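Local structure of CsuC (Acinetobacter baumannii, 6FJY) at residues W40-G44 with L45-Y49. The protein binds the tip adhesin CsuE in a pre-assembly complex and probably serves as periplasmic chaperone of archaic Csu pili, acting by donor-strand complementation. Residues are numbered along the deposited sequence; the frame is centred on the assembly and turned at random.
Sequences WNQDG and LKDNY
A beta hairpin is closed here by N41 and N48, an antiparallel hydrogen-bonded pair in which N48 N gives a nearly straight bond to N41 O (2.9 Å) and N41 N one to N48 O (3.1 Å). Their amide side chains lie on the same face, planes 40° apart, and N48 ND2 donates to N41 OD1 at 3.1 Å. The same oxygen accepts from D43 N on an in-plane lone pair, so N41 supplies the acceptor for both this Asx turn and N48, whose amide NH2 supplies the donor. A type II turn from Q42 to L45 begins the chain reversal that the 42-47 loop completes, with G44 at phi 76°, a conformation glycine adopts easily. In the Ig-like N-terminal domain of this PapD-family chaperone the hairpin joins strands 31-41 and 48-50, and Q42 and L45 pack on strand 201-204. Beside W40, D47 OD1 is a carboxylate oxygen able to take two N-H donors: W40 NE1 and Q42 NE2 each lie 3.0 Å from it, approaching from opposite faces. With CG anti to the backbone N (chi1 177°), the W40 indole runs alongside D47 and offers its single in-plane N-H. Q42 NE2 also bonds to Y196 O and Q42 OE1 accepts from L198 N, linking D47 to the end of strand 195-197. Y49 CE1 lies over one indole face, 3.7 Å from W40 CD1, the rings oblique.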
loop_
_atom_site.group_PDB
_atom_site.type_symbol
_atom_site.label_atom_id
_atom_site.label_comp_id
_atom_site.label_asym_id
_atom_site.label_seq_id
_atom_site.Cartn_x
_atom_site.Cartn_y
_atom_site.Cartn_z
ATOM N N TRP A 40 9.617 -1.378 -16.319
ATOM C CA TRP A 40 9.784 0.065 -16.264
ATOM C C TRP A 40 11.271 0.386 -16.291
ATOM O O TRP A 40 12.019 -0.060 -15.416
ATOM C CB TRP A 40 9.117 0.600 -14.999
ATOM C CG TRP A 40 9.236 2.060 -14.740
ATOM C CD1 TRP A 40 9.583 3.034 -15.615
ATOM C CD2 TRP A 40 9.003 2.711 -13.480
ATOM N NE1 TRP A 40 9.583 4.260 -14.982
ATOM C CE2 TRP A 40 9.226 4.085 -13.671
ATOM C CE3 TRP A 40 8.620 2.256 -12.215
ATOM C CZ2 TRP A 40 9.092 5.016 -12.647
ATOM C CZ3 TRP A 40 8.494 3.178 -11.191
ATOM C CH2 TRP A 40 8.729 4.551 -11.418
ATOM N N ASN A 41 11.695 1.162 -17.284
ATOM C CA ASN A 41 13.086 1.572 -17.396
ATOM C C ASN A 41 13.115 3.038 -17.773
ATOM O O ASN A 41 12.099 3.613 -18.167
ATOM C CB ASN A 41 13.867 0.740 -18.425
ATOM C CG ASN A 41 13.344 0.906 -19.850
ATOM O OD1 ASN A 41 13.690 1.862 -20.545
ATOM N ND2 ASN A 41 12.523 -0.041 -20.294
ATOM N N GLN A 42 14.269 3.663 -17.572
ATOM C CA GLN A 42 14.422 5.043 -18.013
ATOM C C GLN A 42 15.549 5.153 -19.035
ATOM O O GLN A 42 16.445 5.992 -18.921
ATOM C CB GLN A 42 14.652 5.960 -16.809
ATOM C CG GLN A 42 13.412 6.129 -15.918
ATOM C CD GLN A 42 13.679 6.941 -14.651
ATOM O OE1 GLN A 42 14.797 6.984 -14.144
ATOM N NE2 GLN A 42 12.649 7.585 -14.142
ATOM N N ASP A 43 15.449 4.353 -20.089
ATOM C CA ASP A 43 16.395 4.382 -21.190
ATOM C C ASP A 43 15.949 5.449 -22.181
ATOM O O ASP A 43 14.754 5.634 -22.420
ATOM C CB ASP A 43 16.478 3.013 -21.866
ATOM C CG ASP A 43 17.129 1.961 -20.981
ATOM O OD1 ASP A 43 17.957 2.333 -20.119
ATOM O OD2 ASP A 43 16.794 0.767 -21.129
ATOM N N GLY A 44 16.917 6.145 -22.762
ATOM C CA GLY A 44 16.610 7.302 -23.577
ATOM C C GLY A 44 16.232 8.519 -22.771
ATOM O O GLY A 44 15.599 9.438 -23.303
ATOM N N LEU A 45 16.621 8.544 -21.493
ATOM C CA LEU A 45 16.377 9.658 -20.573
ATOM C C LEU A 45 14.887 9.923 -20.362
ATOM O O LEU A 45 14.483 11.041 -20.036
ATOM C CB LEU A 45 17.097 10.923 -21.047
ATOM C CG LEU A 45 18.580 11.051 -20.683
ATOM C CD1 LEU A 45 19.283 9.703 -20.569
ATOM C CD2 LEU A 45 19.270 11.904 -21.710
ATOM N N LYS A 46 14.063 8.890 -20.510
ATOM C CA LYS A 46 12.630 9.023 -20.303
ATOM C C LYS A 46 12.062 7.681 -19.898
ATOM O O LYS A 46 12.676 6.632 -20.114
ATOM C CB LYS A 46 11.933 9.550 -21.560
ATOM C CG LYS A 46 12.188 8.702 -22.800
ATOM C CD LYS A 46 11.115 8.885 -23.870
ATOM C CE LYS A 46 11.405 8.011 -25.081
ATOM N NZ LYS A 46 11.708 6.605 -24.696
ATOM N N ASP A 47 10.859 7.734 -19.331
ATOM C CA ASP A 47 10.176 6.548 -18.835
ATOM C C ASP A 47 9.632 5.740 -20.002
ATOM O O ASP A 47 8.845 6.247 -20.809
ATOM C CB ASP A 47 9.042 6.952 -17.892
ATOM C CG ASP A 47 9.538 7.697 -16.659
ATOM O OD1 ASP A 47 10.163 7.056 -15.793
ATOM O OD2 ASP A 47 9.317 8.925 -16.562
ATOM N N ASN A 48 10.044 4.479 -20.075
ATOM C CA ASN A 48 9.568 3.523 -21.058
ATOM C C ASN A 48 8.961 2.333 -20.333
ATOM O O ASN A 48 9.400 1.964 -19.239
ATOM C CB ASN A 48 10.691 3.055 -21.953
ATOM C CG ASN A 48 11.451 4.199 -22.532
ATOM O OD1 ASN A 48 10.898 5.012 -23.270
ATOM N ND2 ASN A 48 12.722 4.304 -22.173
ATOM N N TYR A 49 7.950 1.733 -20.948
ATOM C CA TYR A 49 7.255 0.600 -20.357
ATOM C C TYR A 49 7.117 -0.489 -21.409
ATOM O O TYR A 49 6.912 -0.192 -22.589
ATOM C CB TYR A 49 5.889 1.020 -19.830
ATOM C CG TYR A 49 5.901 2.340 -19.080
ATOM C CD1 TYR A 49 6.271 2.410 -17.744
ATOM C CD2 TYR A 49 5.542 3.520 -19.723
ATOM C CE1 TYR A 49 6.272 3.632 -17.061
ATOM C CE2 TYR A 49 5.545 4.727 -19.062
ATOM C CZ TYR A 49 5.917 4.785 -17.741
ATOM O OH TYR A 49 5.900 6.000 -17.093
#